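PDB 2JDJ: redy-like protein from Hahella chejuensis, which probably takes part in the biosynthesis of the red pigment prodigiosin and belongs to the RedY-like HapK family of dimeric alpha/beta-barrel proteins. Local coordinates for residues W22-N25 / V26-T30; A66-A69 / D70-T73. All blocks are in the same frame, centred on the assembly; numbering follows the deposited sequence.

Overall arrangement
Both contacts are local and come in series along the chain: contact 1 within helix 16-30, contact 2 along the last turns of helix 64-71 and into the turn before helix 74-86. Their centres lie about 18 Å apart and their nearest atoms about 8 Å, so they do not touch. Between them in sequence run strands 37-44 and 55-61 of the four-stranded antiparallel sheet. Helix 74-86, which follows contact 2, is touched by Trp22, Asp27 and Thr30 of contact 1. Contact 1 also reaches the second subunit, whereas contact 2 meets no other chain of the assembly. Isopropanol, probably from the crystallisation liquor, lies near both, at Asp27 and Phe67, consistent with a pocket between them.

Contact 1. Residues W22-N25 / V26-T30; sequences WVQN and VDYAT. With IPA (isopropyl alcohol), chain F.
The six-membered ring of Trp22 carries Asp27 CB on one face, 3.9 Å from its centroid, while the Tyr28 ring carries Val23 CG1 on one of its own, 4.1 Å from centroid to methyl. Both are CH-pi contacts along helix 16-30, and each joins residues five apart, in keeping with the pi-type turn here. Trp22 O accepts two backbone bonds, the ordinary i+4 one from Val26 N and an i+5 one from Asp27 N; that of Tyr28 N to Val23 O is i+5 too. Trp22 has CG anti to its own N (chi1 173°), which carries the indole forward over the next turn; there its pyrrole side meets branched Val26, CD1 lying 3.6 Å from CB. The Asp27 carboxylate and Trp22 ring planes are 25° apart, with OD2 3.5 Å from Trp22 CH2. Replacing the tryptophan with an alanine would probably strip the cover from Asp27 CB and leave its carboxylate freer to turn. Tyrosine suits its place because the ring packs on Val23 and Gln24 while the hydroxyl reaches out to polar partners: Tyr28 OH is hydrogen-bonded to Val42 N and to Leu98 O of the second subunit, tying this turn to the sheet and the dimer interface. A bound isopropanol, probably from the crystallisation liquor, donates a 2.6 Å hydrogen bond from its O2 to Asp27 OD1.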
loop_
_atom_site.group_PDB
_atom_site.type_symbol
_atom_site.label_atom_id
_atom_site.label_comp_id
_atom_site.label_asym_id
_atom_site.label_seq_id
_atom_site.Cartn_x
_atom_site.Cartn_y
_atom_site.Cartn_z
ATOM N N TRP A 22 -17.879 5.237 -7.920
ATOM C CA TRP A 22 -16.966 6.152 -8.596
ATOM C C TRP A 22 -15.574 5.549 -8.676
ATOM O O TRP A 22 -14.960 5.522 -9.751
ATOM C CB TRP A 22 -16.940 7.521 -7.912
ATOM C CG TRP A 22 -15.886 8.433 -8.479
ATOM C CD1 TRP A 22 -15.992 9.235 -9.588
ATOM C CD2 TRP A 22 -14.552 8.616 -7.978
ATOM N NE1 TRP A 22 -14.801 9.907 -9.806
ATOM C CE2 TRP A 22 -13.904 9.549 -8.830
ATOM C CE3 TRP A 22 -13.839 8.080 -6.894
ATOM C CZ2 TRP A 22 -12.567 9.954 -8.627
ATOM C CZ3 TRP A 22 -12.516 8.483 -6.694
ATOM C CH2 TRP A 22 -11.896 9.413 -7.558
ATOM N N VAL A 23 -15.077 5.026 -7.557
ATOM C CA VAL A 23 -13.760 4.379 -7.579
ATOM C C VAL A 23 -13.716 3.270 -8.640
ATOM O O VAL A 23 -12.863 3.277 -9.517
ATOM C CB VAL A 23 -13.353 3.819 -6.194
ATOM C CG1 VAL A 23 -12.164 2.865 -6.324
ATOM C CG2 VAL A 23 -13.044 4.960 -5.244
ATOM N N GLN A 24 -14.636 2.320 -8.561
ATOM C CA GLN A 24 -14.563 1.147 -9.447
ATOM C C GLN A 24 -14.848 1.417 -10.920
ATOM O O GLN A 24 -14.290 0.767 -11.786
ATOM C CB GLN A 24 -15.481 0.049 -8.934
ATOM C CG GLN A 24 -14.915 -0.648 -7.713
ATOM C CD GLN A 24 -15.836 -1.735 -7.188
ATOM O OE1 GLN A 24 -16.192 -1.746 -6.005
ATOM N NE2 GLN A 24 -16.232 -2.644 -8.065
ATOM N N ASN A 25 -15.705 2.379 -11.213
ATOM C CA ASN A 25 -16.162 2.579 -12.590
ATOM C C ASN A 25 -15.678 3.863 -13.235
ATOM O O ASN A 25 -15.883 4.079 -14.433
ATOM C CB ASN A 25 -17.684 2.478 -12.634
ATOM C CG ASN A 25 -18.177 1.152 -12.116
ATOM O OD1 ASN A 25 -18.168 0.162 -12.832
ATOM N ND2 ASN A 25 -18.584 1.117 -10.846
ATOM N N VAL A 26 -15.046 4.731 -12.447
ATOM C CA VAL A 26 -14.531 5.981 -12.979
ATOM C C VAL A 26 -13.040 6.095 -12.663
ATOM O O VAL A 26 -12.211 6.293 -13.566
ATOM C CB VAL A 26 -15.313 7.200 -12.464
ATOM C CG1 VAL A 26 -14.855 8.464 -13.168
ATOM C CG2 VAL A 26 -16.822 7.020 -12.701
ATOM N N ASP A 27 -12.695 5.965 -11.385
ATOM C CA ASP A 27 -11.304 6.134 -10.971
ATOM C C ASP A 27 -10.427 5.044 -11.597
ATOM O O ASP A 27 -9.465 5.358 -12.294
ATOM C CB ASP A 27 -11.211 6.160 -9.437
ATOM C CG ASP A 27 -9.936 6.816 -8.918
ATOM O OD1 ASP A 27 -9.170 7.468 -9.674
ATOM O OD2 ASP A 27 -9.713 6.680 -7.704
ATOM N N TYR A 28 -10.785 3.775 -11.394
ATOM C CA TYR A 28 -10.030 2.662 -11.987
ATOM C C TYR A 28 -10.052 2.765 -13.507
ATOM O O TYR A 28 -9.062 2.487 -14.154
ATOM C CB TYR A 28 -10.610 1.285 -11.636
ATOM C CG TYR A 28 -10.458 0.795 -10.210
ATOM C CD1 TYR A 28 -9.580 1.412 -9.303
ATOM C CD2 TYR A 28 -11.180 -0.310 -9.777
ATOM C CE1 TYR A 28 -9.443 0.939 -7.989
ATOM C CE2 TYR A 28 -11.055 -0.787 -8.478
ATOM C CZ TYR A 28 -10.183 -0.154 -7.585
ATOM O OH TYR A 28 -10.063 -0.634 -6.304
ATOM N N ALA A 29 -11.201 3.154 -14.061
ATOM C CA ALA A 29 -11.395 3.159 -15.507
ATOM C C ALA A 29 -10.545 4.222 -16.203
ATOM O O ALA A 29 -10.340 4.148 -17.414
ATOM C CB ALA A 29 -12.880 3.354 -15.838
ATOM N N THR A 30 -10.048 5.201 -15.440
ATOM C CA THR A 30 -9.275 6.321 -15.998
ATOM C C THR A 30 -7.769 6.058 -15.964
ATOM O O THR A 30 -6.989 6.759 -16.616
ATOM C CB THR A 30 -9.598 7.637 -15.259
ATOM O OG1 THR A 30 -11.011 7.847 -15.250
ATOM C CG2 THR A 30 -8.939 8.834 -15.918
HETATM C C1 IPA F . -5.302 7.083 -10.429
HETATM C C2 IPA F . -5.479 8.228 -9.444
HETATM C C3 IPA F . -4.451 8.111 -8.330
HETATM O O2 IPA F . -6.772 8.163 -8.896
#

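Contact 2. Residues A66-A69 / D70-T73; sequences AFDA and DMET
Met71, a selenomethionine, overlaps one face of the Phe67 ring with its CG, which lies 4.1 Å from the ring centroid. The chain stays extended to SE, which stands obliquely beside the ring, 3.7 Å from Phe67 CE2, in a Met-aromatic contact, and bends only beyond it. With CG anti to the carbonyl carbon (chi1 -77°), Met71 runs back toward the preceding turn, where the flexible, polarisable selenoether can follow the ring. The two residues are one turn apart in helix 64-71, and Met71 N bonds to Phe67 O at 2.9 Å. Asp70 N makes the equivalent bond to Ala66 O at 3.1 Å. That carbonyl also accepts from a water, which donates to Asp70 OD1 too and bridges backbone and carboxylate, while OD2 bonds to Ser36 OG in the loop between helix 16-30 and strand 37-44. After Met71 the regular pattern frays: Glu72 N reaches Ala69 O from above the carbonyl plane and keeps only a weak bond to Asp68 O. Thr73 then serves two ends, its OG1 donating to Asp70 O at 2.6 Å and capping Phe76 N at the start of helix 74-86, as suits a short hydroxyl side chain. The chemistry implies a division of labour: apolar overlap covers one face of the ring, while the buried aspartate and the N-cap threonine join this helix to the loop and helix beside it.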
loop_
_atom_site.group_PDB
_atom_site.type_symbol
_atom_site.label_atom_id
_atom_site.label_comp_id
_atom_site.label_asym_id
_atom_site.label_seq_id
_atom_site.Cartn_x
_atom_site.Cartn_y
_atom_site.Cartn_z
ATOM N N ALA A 66 7.194 11.109 -13.406
ATOM C CA ALA A 66 6.142 10.757 -14.373
ATOM C C ALA A 66 4.743 10.994 -13.781
ATOM O O ALA A 66 3.876 11.561 -14.436
ATOM C CB ALA A 66 6.302 9.314 -14.832
ATOM N N PHE A 67 4.540 10.575 -12.529
ATOM C CA PHE A 67 3.250 10.796 -11.840
ATOM C C PHE A 67 2.887 12.273 -11.708
ATOM O O PHE A 67 1.753 12.665 -11.957
ATOM C CB PHE A 67 3.209 10.108 -10.476
ATOM C CG PHE A 67 1.853 10.164 -9.807
ATOM C CD1 PHE A 67 0.752 9.532 -10.378
ATOM C CD2 PHE A 67 1.678 10.859 -8.611
ATOM C CE1 PHE A 67 -0.513 9.582 -9.768
ATOM C CE2 PHE A 67 0.421 10.917 -7.991
ATOM C CZ PHE A 67 -0.677 10.277 -8.572
ATOM N N ASP A 68 3.866 13.090 -11.333
ATOM C CA ASP A 68 3.665 14.526 -11.197
ATOM C C ASP A 68 3.162 15.189 -12.481
ATOM O O ASP A 68 2.287 16.060 -12.433
ATOM C CB ASP A 68 4.953 15.191 -10.708
ATOM C CG ASP A 68 5.182 14.988 -9.218
ATOM O OD1 ASP A 68 4.475 14.160 -8.587
ATOM O OD2 ASP A 68 6.075 15.661 -8.671
ATOM N N ALA A 69 3.720 14.774 -13.619
ATOM C CA ALA A 69 3.249 15.222 -14.929
ATOM C C ALA A 69 1.795 14.792 -15.171
ATOM O O ALA A 69 0.968 15.603 -15.605
ATOM C CB ALA A 69 4.167 14.689 -16.036
ATOM N N ASP A 70 1.491 13.524 -14.869
ATOM C CA ASP A 70 0.136 12.994 -15.024
ATOM C C ASP A 70 -0.868 13.770 -14.196
ATOM O O ASP A 70 -2.019 13.888 -14.593
ATOM C CB ASP A 70 0.062 11.517 -14.647
ATOM C CG ASP A 70 0.635 10.606 -15.719
ATOM O OD1 ASP A 70 0.914 11.096 -16.834
ATOM O OD2 ASP A 70 0.816 9.402 -15.443
HETATM N N MSE A 71 -0.430 14.286 -13.046
HETATM C CA MSE A 71 -1.303 15.081 -12.172
HETATM C C MSE A 71 -1.683 16.431 -12.770
HETATM O O MSE A 71 -2.722 17.002 -12.429
HETATM C CB MSE A 71 -0.658 15.298 -10.804
HETATM C CG MSE A 71 -0.707 14.100 -9.868
HETATM SE SE MSE A 71 0.117 14.568 -8.161
HETATM C CE MSE A 71 -1.275 15.762 -7.463
ATOM N N GLU A 72 -0.830 16.938 -13.657
ATOM C CA GLU A 72 -1.062 18.235 -14.292
ATOM C C GLU A 72 -1.962 18.130 -15.525
ATOM O O GLU A 72 -2.326 19.149 -16.118
ATOM C CB GLU A 72 0.269 18.920 -14.651
ATOM C CG GLU A 72 1.284 19.009 -13.511
ATOM C CD GLU A 72 0.986 20.112 -12.497
ATOM O OE1 GLU A 72 1.915 20.464 -11.731
ATOM O OE2 GLU A 72 -0.160 20.634 -12.468
ATOM N N THR A 73 -2.318 16.906 -15.912
ATOM C CA THR A 73 -3.222 16.689 -17.039
ATOM C C THR A 73 -4.659 17.010 -16.624
ATOM O O THR A 73 -4.981 17.022 -15.440
ATOM C CB THR A 73 -3.168 15.237 -17.561
ATOM O OG1 THR A 73 -3.620 14.334 -16.539
ATOM C CG2 THR A 73 -1.760 14.859 -18.013
HETATM O O HOH W 1 4.052 10.564 -17.256
#